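Terminal oxygenase component of carbazole 1,9a-dioxygenase (Nocardioides aromaticivorans, PDB 3GCF) serves as the terminal oxygenase of carbazole 1,9a-dioxygenase, probably dihydroxylating carbazole at a mononuclear iron fed with electrons through a Rieske [2Fe-2S] cluster. Local coordinates at residues His189-Arg194 against Thr249-Glu254; Leu204-Gly209 against Asp277-Pro282; Arg63-Val68 against Phe89-Val94. All blocks are in the same frame, centred on the assembly; numbering follows the deposited sequence.

Interaction 1 (His189-Arg194 against Thr249-Glu254); sequences HIFMHR and TVLSAE. With FE2 (Fe (II) ion), chain P.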
loop_
_atom_site.group_PDB
_atom_site.type_symbol
_atom_site.label_atom_id
_atom_site.label_comp_id
_atom_site.label_asym_id
_atom_site.label_seq_id
_atom_site.Cartn_x
_atom_site.Cartn_y
_atom_site.Cartn_z
ATOM N N HIS A 189 13.717 -17.184 -23.962
ATOM C CA HIS A 189 13.435 -15.841 -23.466
ATOM C C HIS A 189 14.546 -14.871 -23.889
ATOM O O HIS A 189 14.371 -13.652 -23.825
ATOM C CB HIS A 189 13.332 -15.830 -21.931
ATOM C CG HIS A 189 14.631 -15.537 -21.240
ATOM N ND1 HIS A 189 15.633 -16.475 -21.101
ATOM C CD2 HIS A 189 15.110 -14.393 -20.694
ATOM C CE1 HIS A 189 16.671 -15.921 -20.498
ATOM N NE2 HIS A 189 16.379 -14.658 -20.241
ATOM N N ILE A 190 15.686 -15.410 -24.322
ATOM C CA ILE A 190 16.819 -14.571 -24.700
ATOM C C ILE A 190 16.514 -13.616 -25.842
ATOM O O ILE A 190 17.307 -12.721 -26.155
ATOM C CB ILE A 190 18.070 -15.417 -25.037
ATOM C CG1 ILE A 190 17.810 -16.311 -26.248
ATOM C CG2 ILE A 190 18.468 -16.241 -23.805
ATOM C CD1 ILE A 190 18.999 -17.203 -26.602
ATOM N N PHE A 191 15.352 -13.814 -26.452
ATOM C CA PHE A 191 14.878 -12.952 -27.524
ATOM C C PHE A 191 14.894 -11.512 -26.989
ATOM O O PHE A 191 15.366 -10.595 -27.660
ATOM C CB PHE A 191 13.445 -13.364 -27.896
ATOM C CG PHE A 191 12.733 -12.395 -28.803
ATOM C CD1 PHE A 191 13.157 -12.199 -30.114
ATOM C CD2 PHE A 191 11.615 -11.696 -28.349
ATOM C CE1 PHE A 191 12.477 -11.320 -30.964
ATOM C CE2 PHE A 191 10.922 -10.811 -29.193
ATOM C CZ PHE A 191 11.356 -10.625 -30.501
ATOM N N MET A 192 14.402 -11.337 -25.762
ATOM C CA MET A 192 14.321 -10.019 -25.135
ATOM C C MET A 192 15.667 -9.347 -24.872
ATOM O O MET A 192 15.715 -8.147 -24.599
ATOM C CB MET A 192 13.547 -10.106 -23.814
ATOM C CG MET A 192 14.394 -10.533 -22.619
ATOM S SD MET A 192 13.509 -10.495 -21.039
ATOM C CE MET A 192 13.349 -8.738 -20.794
ATOM N N HIS A 193 16.758 -10.107 -24.952
ATOM C CA HIS A 193 18.091 -9.546 -24.709
ATOM C C HIS A 193 18.815 -9.107 -25.981
ATOM O O HIS A 193 19.909 -8.544 -25.909
ATOM C CB HIS A 193 18.990 -10.572 -24.006
ATOM C CG HIS A 193 18.537 -10.952 -22.632
ATOM N ND1 HIS A 193 18.330 -10.025 -21.634
ATOM C CD2 HIS A 193 18.298 -12.164 -22.076
ATOM C CE1 HIS A 193 17.984 -10.650 -20.522
ATOM N NE2 HIS A 193 17.959 -11.949 -20.762
ATOM N N ARG A 194 18.210 -9.375 -27.135
ATOM C CA ARG A 194 18.821 -9.069 -28.431
ATOM C C ARG A 194 19.413 -7.672 -28.596
ATOM O O ARG A 194 20.382 -7.492 -29.341
ATOM C CB ARG A 194 17.808 -9.329 -29.561
ATOM C CG ARG A 194 16.643 -8.350 -29.593
ATOM C CD ARG A 194 15.574 -8.766 -30.598
ATOM N NE ARG A 194 14.501 -7.780 -30.672
ATOM C CZ ARG A 194 13.595 -7.578 -29.723
ATOM N NH1 ARG A 194 13.613 -8.304 -28.612
ATOM N NH2 ARG A 194 12.684 -6.627 -29.874
ATOM N N THR A 249 11.760 -12.310 -43.235
ATOM C CA THR A 249 12.721 -12.132 -42.160
ATOM C C THR A 249 12.558 -10.717 -41.625
ATOM O O THR A 249 12.835 -9.746 -42.325
ATOM C CB THR A 249 14.158 -12.334 -42.674
ATOM O OG1 THR A 249 14.302 -13.675 -43.164
ATOM C CG2 THR A 249 15.167 -12.106 -41.553
ATOM N N VAL A 250 12.098 -10.598 -40.384
ATOM C CA VAL A 250 11.887 -9.287 -39.789
ATOM C C VAL A 250 12.990 -8.894 -38.820
ATOM O O VAL A 250 13.080 -7.738 -38.411
ATOM C CB VAL A 250 10.520 -9.222 -39.058
ATOM C CG1 VAL A 250 9.390 -9.474 -40.054
ATOM C CG2 VAL A 250 10.466 -10.244 -37.941
ATOM N N LEU A 251 13.848 -9.846 -38.477
ATOM C CA LEU A 251 14.928 -9.584 -37.536
ATOM C C LEU A 251 16.046 -10.600 -37.749
ATOM O O LEU A 251 15.782 -11.767 -38.010
ATOM C CB LEU A 251 14.376 -9.715 -36.112
ATOM C CG LEU A 251 14.492 -8.620 -35.047
ATOM C CD1 LEU A 251 14.125 -7.248 -35.591
ATOM C CD2 LEU A 251 13.562 -9.001 -33.893
ATOM N N SER A 252 17.295 -10.160 -37.654
ATOM C CA SER A 252 18.425 -11.072 -37.807
ATOM C C SER A 252 19.582 -10.632 -36.922
ATOM O O SER A 252 19.918 -9.450 -36.861
ATOM C CB SER A 252 18.880 -11.145 -39.265
ATOM O OG SER A 252 19.159 -9.856 -39.770
ATOM N N ALA A 253 20.182 -11.589 -36.224
ATOM C CA ALA A 253 21.294 -11.286 -35.339
ATOM C C ALA A 253 22.525 -10.982 -36.175
ATOM O O ALA A 253 22.622 -11.393 -37.326
ATOM C CB ALA A 253 21.563 -12.466 -34.406
ATOM N N GLU A 254 23.466 -10.258 -35.591
ATOM C CA GLU A 254 24.681 -9.915 -36.300
ATOM C C GLU A 254 25.684 -11.062 -36.201
ATOM O O GLU A 254 26.156 -11.400 -35.119
ATOM C CB GLU A 254 25.295 -8.638 -35.719
ATOM C CG GLU A 254 26.459 -8.088 -36.533
ATOM C CD GLU A 254 26.011 -7.205 -37.686
ATOM O OE1 GLU A 254 25.010 -7.543 -38.356
ATOM O OE2 GLU A 254 26.669 -6.167 -37.926
HETATM FE FE FE2 P . 17.737 -13.392 -19.213
HETATM O O HOH W 1 19.587 -14.318 -19.395
HETATM O O HOH W 2 17.502 -14.752 -17.739
#
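Behind the iron's facial triad, whose two histidines sit on the 3-10 turn 189-193, F191 and R194 back onto L251 of strand 248-252. The iron takes H189 NE2 and H193 NE2, each at 2.1 Å, with two waters; D337 completes the protein ligands. On the far side of the turn a single methyl makes the contact: L251 CD2 lies 3.6 Å from R194 NE and 3.9 Å from F191 CE1, and the L251 side chain crosses both at about a right angle. A classic beta bulge sits here, V250 and L251 sharing A243 as partner on the neighbouring strand. R194 turns back over its own turn, CG lodged between the backbone N and the carbonyl carbon (chi1 69°), bringing NH1 3.6 Å above the centre of the F191 ring. Putting an alanine at R194 is likely to strip F191 of this cover and leave L251 CD2 facing a gap. The second subunit packs against both ends: its Y98, from the cluster pocket, on H189, and its F89 on L251. F191 O is gripped from opposite faces, by R194 N and by R194 NH1, the latter at 3.0 Å with an N-H...O angle of 160°.

Interaction 2 (Leu204-Gly209 against Asp277-Pro282); sequences LAFPYG and DPFPDP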
loop_
_atom_site.group_PDB
_atom_site.type_symbol
_atom_site.label_atom_id
_atom_site.label_comp_id
_atom_site.label_asym_id
_atom_site.label_seq_id
_atom_site.Cartn_x
_atom_site.Cartn_y
_atom_site.Cartn_z
ATOM N N LEU A 204 29.378 -10.886 -29.239
ATOM C CA LEU A 204 28.725 -12.176 -29.113
ATOM C C LEU A 204 27.907 -12.602 -30.323
ATOM O O LEU A 204 27.240 -11.783 -30.957
ATOM C CB LEU A 204 27.788 -12.183 -27.902
ATOM C CG LEU A 204 28.295 -11.799 -26.514
ATOM C CD1 LEU A 204 27.150 -11.998 -25.511
ATOM C CD2 LEU A 204 29.495 -12.662 -26.132
ATOM N N ALA A 205 27.984 -13.888 -30.648
ATOM C CA ALA A 205 27.170 -14.451 -31.716
ATOM C C ALA A 205 26.037 -14.897 -30.805
ATOM O O ALA A 205 26.127 -15.943 -30.164
ATOM C CB ALA A 205 27.856 -15.658 -32.352
ATOM N N PHE A 206 24.987 -14.091 -30.715
ATOM C CA PHE A 206 23.896 -14.409 -29.804
ATOM C C PHE A 206 22.575 -14.635 -30.513
ATOM O O PHE A 206 22.033 -13.727 -31.142
ATOM C CB PHE A 206 23.761 -13.279 -28.780
ATOM C CG PHE A 206 23.100 -13.695 -27.504
ATOM C CD1 PHE A 206 23.709 -14.618 -26.660
ATOM C CD2 PHE A 206 21.871 -13.160 -27.138
ATOM C CE1 PHE A 206 23.103 -15.002 -25.468
ATOM C CE2 PHE A 206 21.256 -13.539 -25.945
ATOM C CZ PHE A 206 21.873 -14.458 -25.112
ATOM N N PRO A 207 22.025 -15.852 -30.402
ATOM C CA PRO A 207 20.755 -16.178 -31.052
ATOM C C PRO A 207 19.533 -15.627 -30.322
ATOM O O PRO A 207 19.632 -15.177 -29.182
ATOM C CB PRO A 207 20.779 -17.700 -31.085
ATOM C CG PRO A 207 21.423 -18.031 -29.774
ATOM C CD PRO A 207 22.569 -17.024 -29.688
ATOM N N TYR A 208 18.386 -15.655 -30.998
ATOM C CA TYR A 208 17.139 -15.183 -30.415
ATOM C C TYR A 208 16.536 -16.274 -29.535
ATOM O O TYR A 208 15.628 -16.020 -28.742
ATOM C CB TYR A 208 16.140 -14.802 -31.513
ATOM C CG TYR A 208 16.574 -13.622 -32.350
ATOM C CD1 TYR A 208 17.163 -12.506 -31.757
ATOM C CD2 TYR A 208 16.380 -13.609 -33.729
ATOM C CE1 TYR A 208 17.550 -11.406 -32.513
ATOM C CE2 TYR A 208 16.767 -12.507 -34.499
ATOM C CZ TYR A 208 17.354 -11.410 -33.880
ATOM O OH TYR A 208 17.768 -10.328 -34.622
ATOM N N GLY A 209 17.047 -17.492 -29.688
ATOM C CA GLY A 209 16.560 -18.606 -28.899
ATOM C C GLY A 209 17.224 -19.926 -29.252
ATOM O O GLY A 209 17.881 -20.043 -30.286
ATOM N N ASP A 277 27.207 -21.823 -18.829
ATOM C CA ASP A 277 28.568 -22.192 -19.198
ATOM C C ASP A 277 28.885 -22.151 -20.700
ATOM O O ASP A 277 28.401 -22.982 -21.467
ATOM C CB ASP A 277 28.779 -23.607 -18.656
ATOM C CG ASP A 277 30.215 -24.030 -18.629
ATOM O OD1 ASP A 277 31.086 -23.273 -19.102
ATOM O OD2 ASP A 277 30.458 -25.146 -18.122
ATOM N N PRO A 278 29.692 -21.178 -21.145
ATOM C CA PRO A 278 30.305 -20.094 -20.367
ATOM C C PRO A 278 29.476 -18.821 -20.558
ATOM O O PRO A 278 28.707 -18.717 -21.515
ATOM C CB PRO A 278 31.689 -19.978 -20.988
ATOM C CG PRO A 278 31.395 -20.194 -22.449
ATOM C CD PRO A 278 30.370 -21.334 -22.450
ATOM N N PHE A 279 29.632 -17.858 -19.659
ATOM C CA PHE A 279 28.877 -16.614 -19.754
ATOM C C PHE A 279 29.324 -15.710 -18.616
ATOM O O PHE A 279 29.667 -16.198 -17.544
ATOM C CB PHE A 279 27.380 -16.902 -19.617
ATOM C CG PHE A 279 26.502 -15.811 -20.151
ATOM C CD1 PHE A 279 26.220 -15.735 -21.513
ATOM C CD2 PHE A 279 25.991 -14.830 -19.300
ATOM C CE1 PHE A 279 25.441 -14.689 -22.024
ATOM C CE2 PHE A 279 25.215 -13.781 -19.800
ATOM C CZ PHE A 279 24.939 -13.708 -21.162
ATOM N N PRO A 280 29.322 -14.379 -18.824
ATOM C CA PRO A 280 28.936 -13.641 -20.037
ATOM C C PRO A 280 30.061 -13.544 -21.064
ATOM O O PRO A 280 29.964 -12.802 -22.046
ATOM C CB PRO A 280 28.542 -12.274 -19.489
ATOM C CG PRO A 280 29.521 -12.091 -18.367
ATOM C CD PRO A 280 29.525 -13.453 -17.692
ATOM N N ASP A 281 31.128 -14.300 -20.827
ATOM C CA ASP A 281 32.289 -14.319 -21.713
ATOM C C ASP A 281 32.819 -15.754 -21.755
ATOM O O ASP A 281 32.593 -16.532 -20.826
ATOM C CB ASP A 281 33.373 -13.383 -21.160
ATOM C CG ASP A 281 34.555 -13.227 -22.100
ATOM O OD1 ASP A 281 34.440 -12.459 -23.081
ATOM O OD2 ASP A 281 35.599 -13.880 -21.864
ATOM N N PRO A 282 33.519 -16.132 -22.836
ATOM C CA PRO A 282 34.047 -17.499 -22.910
ATOM C C PRO A 282 34.921 -17.869 -21.704
ATOM O O PRO A 282 34.961 -19.027 -21.294
ATOM C CB PRO A 282 34.848 -17.492 -24.212
ATOM C CG PRO A 282 34.067 -16.545 -25.071
ATOM C CD PRO A 282 33.747 -15.411 -24.103
#
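F206 and F279 meet in the catalytic domain, a Bet v 1-like fold in which a long curved antiparallel sheet wraps around helices, and they join two irregular loops beside the iron site. The contact is purely apolar at its centre: F206 CE1 stands 4.2 Å from F279 CE1, and the side chains cross at about a right angle. The ring planes are inclined by only some 43°, so the pair is neither an offset stack nor a T-shaped one. Both rings are carried forward from their loops in the same way, CG anti to the backbone N (chi1 -157° in F206 and -160° in F279). L204 adds a second touch of similar reach, its CD2 lying 4.1 Å from P280 O.

The next layer fixes these groups. P280 follows a cis peptide bond, which folds its ring back beside the preceding aromatic, so that P280 CB rests 3.5 Å above one face of the F279 ring, offset toward the rim. P278 also follows a cis bond, so both of these prolines are reached through cis peptides. F333 ties the two phenylalanines together from outside, edge-to-face with F279 and with its plane nearly perpendicular to that of F206. F206 also lies in the second shell of the metal, its side chain, at the nearest atoms, about 4 Å from that of H193 and about 7 Å from the iron.

Farther out, several polar atoms of this loop find partners: W198 NE1 donates to P280 O, while D281 OD1 forms a salt bridge with K260 NZ and accepts a hydrogen bond from N202 ND2, and D281 OD2 bonds to T283 OG1.

Interaction 3 (Arg63-Val68 against Phe89-Val94); sequences RAKGEV and FKAGTV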
loop_
_atom_site.group_PDB
_atom_site.type_symbol
_atom_site.label_atom_id
_atom_site.label_comp_id
_atom_site.label_asym_id
_atom_site.label_seq_id
_atom_site.Cartn_x
_atom_site.Cartn_y
_atom_site.Cartn_z
ATOM N N ARG A 63 30.242 -10.512 11.910
ATOM C CA ARG A 63 31.500 -11.248 11.962
ATOM C C ARG A 63 32.035 -11.074 13.385
ATOM O O ARG A 63 32.286 -9.951 13.835
ATOM C CB ARG A 63 32.510 -10.708 10.947
ATOM C CG ARG A 63 33.800 -11.531 10.867
ATOM C CD ARG A 63 34.816 -10.911 9.908
ATOM N NE ARG A 63 34.329 -10.868 8.528
ATOM C CZ ARG A 63 34.225 -11.929 7.727
ATOM N NH1 ARG A 63 34.581 -13.132 8.163
ATOM N NH2 ARG A 63 33.748 -11.790 6.495
ATOM N N ALA A 64 32.178 -12.189 14.092
ATOM C CA ALA A 64 32.670 -12.184 15.466
ATOM C C ALA A 64 33.945 -13.022 15.557
ATOM O O ALA A 64 33.932 -14.229 15.288
ATOM C CB ALA A 64 31.603 -12.743 16.397
ATOM N N LYS A 65 35.041 -12.374 15.938
ATOM C CA LYS A 65 36.330 -13.046 16.048
ATOM C C LYS A 65 36.696 -13.685 14.711
ATOM O O LYS A 65 37.194 -14.810 14.666
ATOM C CB LYS A 65 36.289 -14.120 17.136
ATOM C CG LYS A 65 36.065 -13.580 18.541
ATOM C CD LYS A 65 35.858 -14.716 19.527
ATOM C CE LYS A 65 35.662 -14.199 20.941
ATOM N NZ LYS A 65 35.374 -15.308 21.902
ATOM N N GLY A 66 36.431 -12.962 13.625
ATOM C CA GLY A 66 36.759 -13.461 12.301
ATOM C C GLY A 66 35.749 -14.391 11.651
ATOM O O GLY A 66 35.852 -14.673 10.459
ATOM N N GLU A 67 34.769 -14.863 12.412
ATOM C CA GLU A 67 33.774 -15.774 11.861
ATOM C C GLU A 67 32.400 -15.156 11.683
ATOM O O GLU A 67 31.902 -14.458 12.568
ATOM C CB GLU A 67 33.652 -17.005 12.748
ATOM C CG GLU A 67 34.872 -17.895 12.719
ATOM C CD GLU A 67 34.842 -18.925 13.822
ATOM O OE1 GLU A 67 33.755 -19.493 14.067
ATOM O OE2 GLU A 67 35.903 -19.169 14.438
ATOM N N VAL A 68 31.792 -15.422 10.532
ATOM C CA VAL A 68 30.464 -14.909 10.235
ATOM C C VAL A 68 29.450 -15.731 11.019
ATOM O O VAL A 68 29.466 -16.962 10.981
ATOM C CB VAL A 68 30.149 -15.005 8.720
ATOM C CG1 VAL A 68 28.725 -14.532 8.444
ATOM C CG2 VAL A 68 31.143 -14.168 7.929
ATOM N N PHE A 89 28.638 -5.455 22.616
ATOM C CA PHE A 89 29.559 -4.954 23.626
ATOM C C PHE A 89 30.638 -5.979 23.931
ATOM O O PHE A 89 31.548 -5.723 24.711
ATOM C CB PHE A 89 28.787 -4.576 24.884
ATOM C CG PHE A 89 27.803 -3.466 24.663
ATOM C CD1 PHE A 89 28.243 -2.156 24.493
ATOM C CD2 PHE A 89 26.441 -3.735 24.582
ATOM C CE1 PHE A 89 27.336 -1.129 24.243
ATOM C CE2 PHE A 89 25.527 -2.717 24.334
ATOM C CZ PHE A 89 25.972 -1.412 24.163
ATOM N N LYS A 90 30.529 -7.139 23.295
ATOM C CA LYS A 90 31.497 -8.212 23.458
ATOM C C LYS A 90 31.419 -9.123 22.240
ATOM O O LYS A 90 30.386 -9.751 21.994
ATOM C CB LYS A 90 31.211 -9.029 24.715
ATOM C CG LYS A 90 32.205 -10.163 24.913
ATOM C CD LYS A 90 31.864 -11.011 26.125
ATOM C CE LYS A 90 32.753 -12.243 26.177
ATOM N NZ LYS A 90 34.189 -11.857 26.079
ATOM N N ALA A 91 32.507 -9.189 21.478
ATOM C CA ALA A 91 32.538 -10.025 20.290
ATOM C C ALA A 91 32.041 -11.419 20.654
ATOM O O ALA A 91 32.491 -12.012 21.634
ATOM C CB ALA A 91 33.957 -10.093 19.726
ATOM N N GLY A 92 31.101 -11.933 19.867
ATOM C CA GLY A 92 30.560 -13.251 20.138
ATOM C C GLY A 92 29.159 -13.160 20.708
ATOM O O GLY A 92 28.505 -14.173 20.954
ATOM N N THR A 93 28.694 -11.939 20.939
ATOM C CA THR A 93 27.351 -11.741 21.465
ATOM C C THR A 93 26.687 -10.597 20.722
ATOM O O THR A 93 27.330 -9.867 19.966
ATOM C CB THR A 93 27.356 -11.368 22.972
ATOM O OG1 THR A 93 27.922 -10.062 23.140
ATOM C CG2 THR A 93 28.172 -12.374 23.779
ATOM N N VAL A 94 25.385 -10.462 20.931
ATOM C CA VAL A 94 24.627 -9.379 20.344
ATOM C C VAL A 94 23.715 -8.922 21.475
ATOM O O VAL A 94 23.209 -9.749 22.239
ATOM C CB VAL A 94 23.795 -9.842 19.107
ATOM C CG1 VAL A 94 22.759 -10.878 19.511
ATOM C CG2 VAL A 94 23.126 -8.632 18.459
#
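A64 and K65 set their side chains against the backbone of A91 and G92, joining two tight turns in the Rieske domain: a type I' turn at the tip of a beta hairpin, from A64 to E67, and a type II turn from K90 to T93. The A64 methyl points at the second turn and settles 3.6 Å from G92 N, close to G92 CA as well. K65 runs alongside instead. With CG beside its backbone N (chi1 -64°) and the chain extended beyond, it passes A91 CB, which K65 CG approaches to 4.2 Å, and then reaches over A91 O with K65 CE at 3.9 Å. Its ammonium group is left near that of K90, the NZ atoms 5.5 Å apart, and these like charges probably repel each other mildly.

Each turn is braced by residues of its own segment. R63 NH1 reaches G66 O at 3.0 Å from above the carbonyl plane, while T93 OG1 bonds in plane, on a lone pair, to K90 O, which T93 N also uses. E46 takes the backbone N-H groups of K65 and G66, and L245 of the third subunit packs on K90 and T93.

The hairpin links the adjacent strands 57-64 and 67-72 of the six-stranded antiparallel sheet, whereas the type II turn leads into strand 93-95, an outer strand of the three-stranded sheet paired with strand 101-104.

Burial falls from interaction 2, wholly inside the catalytic domain, through the partly buried interaction 1 to interaction 3 at the surface of the Rieske domain. The chemistry follows: ring against ring in interaction 2, a methyl beside a guanidinium and a ring in interaction 1, side chains laid on turn backbone in interaction 3. Interactions 1 and 2 are neighbours, centres 13 Å apart, and share packing of I190 on P207; together they back the iron site. Interaction 3 stays about 25 Å from interaction 2 at the nearest atoms. Yet subunit packing relates interactions 1 and 3, since F89 of one chain meets 250-251 of another.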